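Local coordinates for protein carbohydrate deacetylase (Enterococcus faecalis, PDB 2I5I) that probably catalyses the magnesium-dependent removal of acetyl groups from acetylated carbohydrates, a step in the breakdown of oligosaccharides, at residues Y16-T21 against F217-L222; I8-D13 against V33-A38; L147-Q152 against Y171-T176. All blocks are in the same frame, centred on the assembly; numbering follows the deposited sequence.

Contact 1: residues Y16-T21 against F217-L222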
loop_
_atom_site.group_PDB
_atom_site.type_symbol
_atom_site.label_atom_id
_atom_site.label_comp_id
_atom_site.label_asym_id
_atom_site.label_seq_id
_atom_site.Cartn_x
_atom_site.Cartn_y
_atom_site.Cartn_z
ATOM N N TYR A 16 22.870 -4.095 -4.010
ATOM C CA TYR A 16 24.015 -4.269 -4.889
ATOM C C TYR A 16 23.553 -4.218 -6.339
ATOM O O TYR A 16 24.009 -3.425 -7.167
ATOM C CB TYR A 16 24.717 -5.570 -4.541
ATOM C CG TYR A 16 26.106 -5.777 -5.089
ATOM C CD1 TYR A 16 26.866 -4.738 -5.613
ATOM C CD2 TYR A 16 26.654 -7.051 -5.070
ATOM C CE1 TYR A 16 28.133 -4.989 -6.100
ATOM C CE2 TYR A 16 27.928 -7.301 -5.555
ATOM C CZ TYR A 16 28.661 -6.260 -6.071
ATOM O OH TYR A 16 29.933 -6.506 -6.556
ATOM N N THR A 17 22.623 -5.114 -6.668
ATOM C CA THR A 17 21.961 -5.105 -7.975
ATOM C C THR A 17 20.496 -5.506 -7.794
ATOM O O THR A 17 20.137 -6.120 -6.783
ATOM C CB THR A 17 22.664 -5.962 -9.029
ATOM O OG1 THR A 17 22.000 -7.213 -9.197
ATOM C CG2 THR A 17 24.079 -6.451 -8.682
ATOM N N PRO A 18 19.624 -5.172 -8.734
ATOM C CA PRO A 18 18.207 -5.563 -8.605
ATOM C C PRO A 18 17.960 -7.025 -8.280
ATOM O O PRO A 18 17.100 -7.342 -7.465
ATOM C CB PRO A 18 17.655 -5.214 -10.009
ATOM C CG PRO A 18 18.462 -3.996 -10.359
ATOM C CD PRO A 18 19.870 -4.412 -9.954
ATOM N N ALA A 19 18.661 -7.989 -8.873
ATOM C CA ALA A 19 18.460 -9.389 -8.584
ATOM C C ALA A 19 19.049 -9.842 -7.246
ATOM O O ALA A 19 18.536 -10.761 -6.624
ATOM C CB ALA A 19 19.083 -10.277 -9.666
ATOM N N VAL A 20 20.136 -9.200 -6.824
ATOM C CA VAL A 20 20.651 -9.484 -5.488
ATOM C C VAL A 20 19.565 -9.071 -4.492
ATOM O O VAL A 20 19.173 -9.897 -3.680
ATOM C CB VAL A 20 21.975 -8.766 -5.199
ATOM C CG1 VAL A 20 22.318 -8.917 -3.714
ATOM C CG2 VAL A 20 23.109 -9.310 -6.050
ATOM N N THR A 21 19.068 -7.844 -4.579
ATOM C CA THR A 21 18.014 -7.346 -3.692
ATOM C C THR A 21 16.842 -8.316 -3.634
ATOM O O THR A 21 16.300 -8.674 -2.587
ATOM C CB THR A 21 17.559 -5.961 -4.142
ATOM O OG1 THR A 21 18.664 -5.038 -3.898
ATOM C CG2 THR A 21 16.355 -5.424 -3.386
ATOM N N PHE A 217 19.484 -13.646 -6.500
ATOM C CA PHE A 217 19.152 -14.119 -7.824
ATOM C C PHE A 217 20.237 -13.553 -8.736
ATOM O O PHE A 217 20.887 -12.568 -8.380
ATOM C CB PHE A 217 17.758 -13.705 -8.284
ATOM C CG PHE A 217 16.622 -14.215 -7.421
ATOM C CD1 PHE A 217 16.642 -15.421 -6.743
ATOM C CD2 PHE A 217 15.458 -13.461 -7.273
ATOM C CE1 PHE A 217 15.539 -15.841 -5.998
ATOM C CE2 PHE A 217 14.371 -13.843 -6.529
ATOM C CZ PHE A 217 14.426 -15.049 -5.859
ATOM N N ILE A 218 20.424 -14.150 -9.895
ATOM C CA ILE A 218 21.427 -13.668 -10.842
ATOM C C ILE A 218 20.796 -12.764 -11.904
ATOM O O ILE A 218 19.772 -13.139 -12.498
ATOM C CB ILE A 218 22.174 -14.815 -11.545
ATOM C CG1 ILE A 218 22.824 -15.852 -10.636
ATOM C CG2 ILE A 218 23.240 -14.247 -12.475
ATOM C CD1 ILE A 218 23.284 -15.335 -9.298
ATOM N N ASP A 219 21.432 -11.620 -12.112
ATOM C CA ASP A 219 21.152 -10.716 -13.232
ATOM C C ASP A 219 22.481 -10.443 -13.933
ATOM O O ASP A 219 23.556 -10.849 -13.468
ATOM C CB ASP A 219 20.436 -9.438 -12.881
ATOM C CG ASP A 219 20.957 -8.557 -11.763
ATOM O OD1 ASP A 219 22.029 -8.801 -11.165
ATOM O OD2 ASP A 219 20.251 -7.578 -11.433
ATOM N N THR A 220 22.446 -9.802 -15.089
ATOM C CA THR A 220 23.730 -9.519 -15.733
ATOM C C THR A 220 24.525 -8.519 -14.892
ATOM O O THR A 220 25.746 -8.549 -14.931
ATOM C CB THR A 220 23.570 -8.930 -17.140
ATOM O OG1 THR A 220 22.735 -7.763 -17.056
ATOM C CG2 THR A 220 22.853 -9.901 -18.064
ATOM N N ILE A 221 23.818 -7.648 -14.176
ATOM C CA ILE A 221 24.530 -6.639 -13.378
ATOM C C ILE A 221 25.401 -7.361 -12.357
ATOM O O ILE A 221 26.584 -7.055 -12.225
ATOM C CB ILE A 221 23.584 -5.634 -12.727
ATOM C CG1 ILE A 221 22.651 -4.956 -13.747
ATOM C CG2 ILE A 221 24.313 -4.559 -11.938
ATOM C CD1 ILE A 221 21.257 -4.849 -13.187
ATOM N N LEU A 222 24.872 -8.347 -11.638
ATOM C CA LEU A 222 25.730 -9.097 -10.721
ATOM C C LEU A 222 26.875 -9.769 -11.460
ATOM O O LEU A 222 28.038 -9.725 -11.047
ATOM C CB LEU A 222 24.903 -10.133 -9.958
ATOM C CG LEU A 222 25.696 -11.090 -9.067
ATOM C CD1 LEU A 222 26.496 -10.338 -8.021
ATOM C CD2 LEU A 222 24.748 -12.095 -8.423
#
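Thr17 and Asp219 reach for each other tip to tip, each standing at the N-cap of its own helix, 18-29 and 220-225. Asp219 carries CG in the crowded position between its backbone N and carbonyl carbon (chi1 51°). Asp219 OD1 takes the hydroxyl of Thr17 on its syn lone pair, Thr17 OG1 lying 2.5 Å away, and accepts the capping bond from Leu222 N at 2.9 Å. Asp219 OD2 turns to the first turn of the other helix, where Ala19 N donates to it at 3.0 Å from above the carboxylate plane. The small Ala19 lets the acid come close, its CB 3.3 Å from Asp219 CG. Pro18, at home in a first helical turn because it has no N-H to satisfy, lies across Ile221, CD to CD1 3.5 Å. The side chains of Val20 and Leu222 cross at about a right angle, CG2 of Val20 meeting CD2 of Leu222. At the far end Phe217 N donates to Ala19 O, and Phe217 packs against its counterpart in the second subunit. One buried carboxylate thus serves two helix starts, whose dipoles and three donors would be expected to favour its charged form.

Contact 2: residues I8-D13 against V33-A38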
loop_
_atom_site.group_PDB
_atom_site.type_symbol
_atom_site.label_atom_id
_atom_site.label_comp_id
_atom_site.label_asym_id
_atom_site.label_seq_id
_atom_site.Cartn_x
_atom_site.Cartn_y
_atom_site.Cartn_z
ATOM N N ILE A 8 21.585 -13.961 14.489
ATOM C CA ILE A 8 21.387 -13.003 13.426
ATOM C C ILE A 8 21.973 -13.643 12.170
ATOM O O ILE A 8 23.147 -14.018 12.126
ATOM C CB ILE A 8 22.076 -11.679 13.763
ATOM C CG1 ILE A 8 21.592 -11.025 15.051
ATOM C CG2 ILE A 8 21.973 -10.731 12.579
ATOM C CD1 ILE A 8 22.461 -9.866 15.485
ATOM N N ILE A 9 21.164 -13.815 11.152
ATOM C CA ILE A 9 21.500 -14.302 9.822
ATOM C C ILE A 9 21.322 -13.111 8.895
ATOM O O ILE A 9 20.231 -12.635 8.621
ATOM C CB ILE A 9 20.647 -15.509 9.399
ATOM C CG1 ILE A 9 20.720 -16.608 10.443
ATOM C CG2 ILE A 9 21.041 -16.033 8.029
ATOM C CD1 ILE A 9 19.952 -17.867 10.156
ATOM N N ASN A 10 22.482 -12.592 8.486
ATOM C CA ASN A 10 22.503 -11.306 7.797
ATOM C C ASN A 10 23.011 -11.521 6.383
ATOM O O ASN A 10 24.104 -12.038 6.164
ATOM C CB ASN A 10 23.386 -10.264 8.505
ATOM C CG ASN A 10 23.334 -8.912 7.813
ATOM O OD1 ASN A 10 22.593 -8.002 8.208
ATOM N ND2 ASN A 10 24.142 -8.791 6.782
ATOM N N ALA A 11 22.188 -11.074 5.440
ATOM C CA ALA A 11 22.559 -11.119 4.032
ATOM C C ALA A 11 23.335 -9.870 3.660
ATOM O O ALA A 11 22.813 -8.757 3.759
ATOM C CB ALA A 11 21.312 -11.234 3.157
ATOM N N ASP A 12 24.578 -10.013 3.228
ATOM C CA ASP A 12 25.330 -8.857 2.770
ATOM C C ASP A 12 24.930 -8.452 1.345
ATOM O O ASP A 12 24.464 -9.286 0.558
ATOM C CB ASP A 12 26.830 -9.173 2.855
ATOM C CG ASP A 12 27.308 -9.401 4.276
ATOM O OD1 ASP A 12 26.486 -9.393 5.217
ATOM O OD2 ASP A 12 28.534 -9.594 4.456
ATOM N N ASP A 13 25.076 -7.178 1.031
ATOM C CA ASP A 13 25.000 -6.616 -0.303
ATOM C C ASP A 13 23.590 -6.256 -0.758
ATOM O O ASP A 13 23.320 -6.203 -1.961
ATOM C CB ASP A 13 25.619 -7.577 -1.333
ATOM C CG ASP A 13 27.118 -7.760 -1.178
ATOM O OD1 ASP A 13 27.726 -6.884 -0.531
ATOM O OD2 ASP A 13 27.695 -8.756 -1.682
ATOM N N VAL A 33 16.849 -15.789 6.715
ATOM C CA VAL A 33 17.544 -14.504 6.754
ATOM C C VAL A 33 16.716 -13.509 7.563
ATOM O O VAL A 33 15.534 -13.269 7.290
ATOM C CB VAL A 33 17.836 -13.933 5.357
ATOM C CG1 VAL A 33 18.369 -12.509 5.448
ATOM C CG2 VAL A 33 18.799 -14.848 4.609
ATOM N N THR A 34 17.315 -12.918 8.599
ATOM C CA THR A 34 16.553 -12.008 9.454
ATOM C C THR A 34 16.955 -10.557 9.318
ATOM O O THR A 34 16.277 -9.642 9.826
ATOM C CB THR A 34 16.735 -12.395 10.951
ATOM O OG1 THR A 34 18.071 -11.992 11.284
ATOM C CG2 THR A 34 16.642 -13.883 11.192
ATOM N N SER A 35 18.048 -10.315 8.622
ATOM C CA SER A 35 18.671 -9.018 8.463
ATOM C C SER A 35 19.438 -8.920 7.158
ATOM O O SER A 35 19.803 -9.963 6.591
ATOM C CB SER A 35 19.618 -8.840 9.657
ATOM O OG SER A 35 20.323 -7.619 9.587
ATOM N N THR A 36 19.692 -7.706 6.714
ATOM C CA THR A 36 20.579 -7.443 5.591
ATOM C C THR A 36 21.320 -6.139 5.826
ATOM O O THR A 36 20.894 -5.297 6.631
ATOM C CB THR A 36 19.791 -7.414 4.272
ATOM O OG1 THR A 36 20.636 -7.414 3.109
ATOM C CG2 THR A 36 18.948 -6.140 4.233
ATOM N N THR A 37 22.411 -5.972 5.093
ATOM C CA THR A 37 23.111 -4.677 5.115
ATOM C C THR A 37 23.272 -4.179 3.679
ATOM O O THR A 37 23.650 -5.011 2.846
ATOM C CB THR A 37 24.471 -4.743 5.814
ATOM O OG1 THR A 37 25.230 -5.860 5.357
ATOM C CG2 THR A 37 24.219 -4.896 7.314
ATOM N N ALA A 38 22.950 -2.918 3.493
ATOM C CA ALA A 38 22.772 -2.280 2.201
ATOM C C ALA A 38 23.861 -1.300 1.810
ATOM O O ALA A 38 24.367 -0.567 2.664
ATOM C CB ALA A 38 21.428 -1.536 2.245
#
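Ala11 O is gripped by two donors of one neighbouring strand: Thr37 N at 3.1 Å and the hydroxyl of Thr36, whose OG1 comes to 2.6 Å. Strands 6-11 and 35-38 run parallel, joined through helix 18-29 in a beta-alpha-beta crossover of the central parallel sheet. Their short axes diverge by 35°. Thr36 can make its second grip because OG1 stands anti to its own backbone N (chi1 -169°), turned to the adjoining strand; a beta-branched residue also suits the extended backbone. Ile9 O is likewise held twice, in its carbonyl plane, by Thr34 N at 2.9 Å and by Ser35 N at 3.2 Å. Between these carbonyls, Ala11 N returns a nearly straight bond to Ser35 O.

The sheet face bearing Asn10, Ser35 and Thr37 is polar. Asn10 extends CG anti to its N (chi1 -177°), laying its amide along the neighbouring strand, and ND2 makes a weak bond to Thr37 OG1, whose stronger partner is Asp128. Ala11 and Thr36 face the other way, against Ile24 of helix 18-29, and the short Ala11 lets Val33 CG1 approach its CB to 3.9 Å. Beyond the corner at Asp12, Asp13 forms a salt bridge with Arg232 and touches His130, the predicted magnesium ligand. On the polar face, the hydroxyl OG of Ser35 donates along a lone pair of Asn10 OD1 at 2.7 Å.

Contact 3: residues L147-Q152 against Y171-T176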
loop_
_atom_site.group_PDB
_atom_site.type_symbol
_atom_site.label_atom_id
_atom_site.label_comp_id
_atom_site.label_asym_id
_atom_site.label_seq_id
_atom_site.Cartn_x
_atom_site.Cartn_y
_atom_site.Cartn_z
ATOM N N LEU A 147 32.529 5.888 14.240
ATOM C CA LEU A 147 31.221 6.247 13.645
ATOM C C LEU A 147 30.075 5.516 14.334
ATOM O O LEU A 147 28.935 6.004 14.433
ATOM C CB LEU A 147 31.311 5.989 12.141
ATOM C CG LEU A 147 32.178 6.998 11.363
ATOM C CD1 LEU A 147 32.707 6.413 10.066
ATOM C CD2 LEU A 147 31.382 8.263 11.139
ATOM N N ALA A 148 30.325 4.336 14.868
ATOM C CA ALA A 148 29.356 3.581 15.651
ATOM C C ALA A 148 28.947 4.404 16.877
ATOM O O ALA A 148 27.768 4.486 17.227
ATOM C CB ALA A 148 29.876 2.228 16.091
ATOM N N ARG A 149 29.974 5.010 17.505
ATOM C CA ARG A 149 29.680 5.808 18.709
ATOM C C ARG A 149 28.937 7.078 18.320
ATOM O O ARG A 149 27.994 7.464 19.007
ATOM C CB ARG A 149 30.956 6.107 19.509
ATOM C CG ARG A 149 31.769 4.874 19.821
ATOM C CD ARG A 149 33.112 5.135 20.487
ATOM N NE ARG A 149 33.577 3.871 21.048
ATOM C CZ ARG A 149 34.681 3.193 20.846
ATOM N NH1 ARG A 149 35.629 3.620 20.021
ATOM N NH2 ARG A 149 34.848 2.045 21.491
ATOM N N LYS A 150 29.328 7.700 17.219
ATOM C CA LYS A 150 28.782 8.954 16.731
ATOM C C LYS A 150 27.307 8.788 16.358
ATOM O O LYS A 150 26.516 9.694 16.639
ATOM C CB LYS A 150 29.558 9.479 15.532
ATOM C CG LYS A 150 28.963 10.730 14.914
ATOM C CD LYS A 150 29.543 10.974 13.526
ATOM C CE LYS A 150 29.128 12.324 12.974
ATOM N NZ LYS A 150 30.146 12.880 12.034
ATOM N N TYR A 151 27.001 7.639 15.752
ATOM C CA TYR A 151 25.600 7.444 15.374
ATOM C C TYR A 151 24.899 6.492 16.321
ATOM O O TYR A 151 23.696 6.263 16.192
ATOM C CB TYR A 151 25.503 6.958 13.912
ATOM C CG TYR A 151 25.874 8.051 12.945
ATOM C CD1 TYR A 151 24.918 8.978 12.536
ATOM C CD2 TYR A 151 27.146 8.186 12.429
ATOM C CE1 TYR A 151 25.239 9.990 11.651
ATOM C CE2 TYR A 151 27.481 9.185 11.551
ATOM C CZ TYR A 151 26.520 10.091 11.155
ATOM O OH TYR A 151 26.876 11.085 10.274
ATOM N N GLN A 152 25.631 5.950 17.301
ATOM C CA GLN A 152 24.981 5.123 18.310
ATOM C C GLN A 152 24.331 3.894 17.685
ATOM O O GLN A 152 23.148 3.643 17.868
ATOM C CB GLN A 152 23.930 5.907 19.097
ATOM C CG GLN A 152 24.510 6.843 20.139
ATOM C CD GLN A 152 25.379 6.144 21.170
ATOM O OE1 GLN A 152 24.887 5.455 22.063
ATOM N NE2 GLN A 152 26.686 6.314 21.009
ATOM N N TYR A 171 35.922 -2.662 21.346
ATOM C CA TYR A 171 34.531 -2.263 21.115
ATOM C C TYR A 171 33.937 -1.495 22.289
ATOM O O TYR A 171 33.334 -0.440 22.103
ATOM C CB TYR A 171 33.665 -3.505 20.826
ATOM C CG TYR A 171 33.722 -3.969 19.378
ATOM C CD1 TYR A 171 34.905 -4.433 18.827
ATOM C CD2 TYR A 171 32.579 -3.925 18.583
ATOM C CE1 TYR A 171 34.967 -4.854 17.511
ATOM C CE2 TYR A 171 32.620 -4.344 17.260
ATOM C CZ TYR A 171 33.810 -4.802 16.743
ATOM O OH TYR A 171 33.899 -5.226 15.444
ATOM N N GLN A 172 34.080 -2.047 23.492
ATOM C CA GLN A 172 33.662 -1.364 24.721
ATOM C C GLN A 172 32.182 -1.021 24.740
ATOM O O GLN A 172 31.386 -1.947 24.945
ATOM C CB GLN A 172 34.570 -0.135 24.897
ATOM C CG GLN A 172 35.957 -0.602 25.324
ATOM C CD GLN A 172 37.086 0.377 25.130
ATOM O OE1 GLN A 172 36.942 1.588 25.017
ATOM N NE2 GLN A 172 38.294 -0.194 25.101
ATOM N N ASP A 173 31.828 0.237 24.564
ATOM C CA ASP A 173 30.460 0.711 24.553
ATOM C C ASP A 173 29.712 0.329 23.269
ATOM O O ASP A 173 28.474 0.316 23.277
ATOM C CB ASP A 173 30.415 2.228 24.709
ATOM C CG ASP A 173 31.254 2.999 23.710
ATOM O OD1 ASP A 173 32.206 2.457 23.124
ATOM O OD2 ASP A 173 30.968 4.200 23.504
ATOM N N VAL A 174 30.451 0.062 22.210
ATOM C CA VAL A 174 29.850 -0.343 20.933
ATOM C C VAL A 174 29.462 -1.820 20.933
ATOM O O VAL A 174 30.259 -2.755 20.951
ATOM C CB VAL A 174 30.780 -0.068 19.749
ATOM C CG1 VAL A 174 30.120 -0.515 18.446
ATOM C CG2 VAL A 174 31.156 1.402 19.642
ATOM N N ARG A 175 28.155 -2.076 20.898
ATOM C CA ARG A 175 27.629 -3.429 20.968
ATOM C C ARG A 175 27.884 -4.257 19.718
ATOM O O ARG A 175 27.930 -3.696 18.616
ATOM C CB ARG A 175 26.120 -3.302 21.244
ATOM C CG ARG A 175 25.861 -2.780 22.653
ATOM C CD ARG A 175 24.425 -2.889 23.107
ATOM N NE ARG A 175 24.067 -4.221 23.589
ATOM C CZ ARG A 175 22.827 -4.615 23.833
ATOM N NH1 ARG A 175 21.819 -3.782 23.641
ATOM N NH2 ARG A 175 22.648 -5.851 24.265
ATOM N N THR A 176 28.046 -5.571 19.884
ATOM C CA THR A 176 28.437 -6.422 18.765
ATOM C C THR A 176 28.105 -7.860 19.096
ATOM O O THR A 176 28.055 -8.239 20.279
ATOM C CB THR A 176 29.938 -6.260 18.458
ATOM O OG1 THR A 176 30.339 -6.998 17.304
ATOM C CG2 THR A 176 30.759 -6.828 19.629
HETATM O O HOH W 1 28.740 4.852 22.757
#
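Arg149 leaves the last turn of helix 138-151 and ties that turn to a type II' beta turn, Tyr171 to Val174, in the loop leading to strand 179-181. The torsion about CA-CB places CG anti to the carbonyl carbon (chi1 -52°), and from there the chain runs extended to NE. Arg149 CG rests on Val174, 3.5 Å from its CG2, the two side chains crossing at about a right angle. CD passes beside the carboxylate of Asp173, and Arg149 NE donates to Asp173 OD1 at 2.9 Å, an almost straight bond on the syn lone pair. At the tip Arg149 NH2 lies 3.1 Å from Asp173 OD1, meeting it nearly along the carboxylate's own bond axis. The guanidinium therefore holds Asp173 side-on with two nitrogens on one atom, the guanidinium and carboxylate planes only 16° apart, nearly coplanar. NH2 also bonds weakly to Tyr171 O and donates to Leu170 O, so the long, flat arginine spans acid and backbone carbonyls at once.

The beta-branched Val174 straddles the base of this arm: its other methyl, CG1, meets Ala148 CB at 3.6 Å, and the smallness of alanine allows the loop to lie close to the helix. Val174 also packs on Leu145 and Leu155, whereas Asp173 lies on the exposed side. The helix itself ends in a Schellman motif with Gln152, at positive phi, as its C-prime residue. The Gln152 amide folds back so that NE2 donates to Arg149 O at 2.7 Å, and a water accepting from the same NE2 donates to Asp173 OD2.

Contacts 1 and 2 cross along the chain, since 16-21 lies between 8-13 and 33-38 while its partner 217-222 comes after both; their centres are about 16 Å apart. They meet where Val20 CG1 lies 3.4 Å from Asp13 O, so the start of helix 18-29 packs against the chain just beyond the corner that follows strand 6-11. Both come near the predicted magnesium ligand His130: the side chains of Asp13 and Tyr16 are about 4 and 5 Å from its own, and Asp13, His64 and His130 may form a vacant metal site. Contact 3 lies away from it, its centre about 31 Å from that of contact 1, on the opposite side of the chain's centre. Nearest atoms of contacts 2 and 3 are about 7 Å apart.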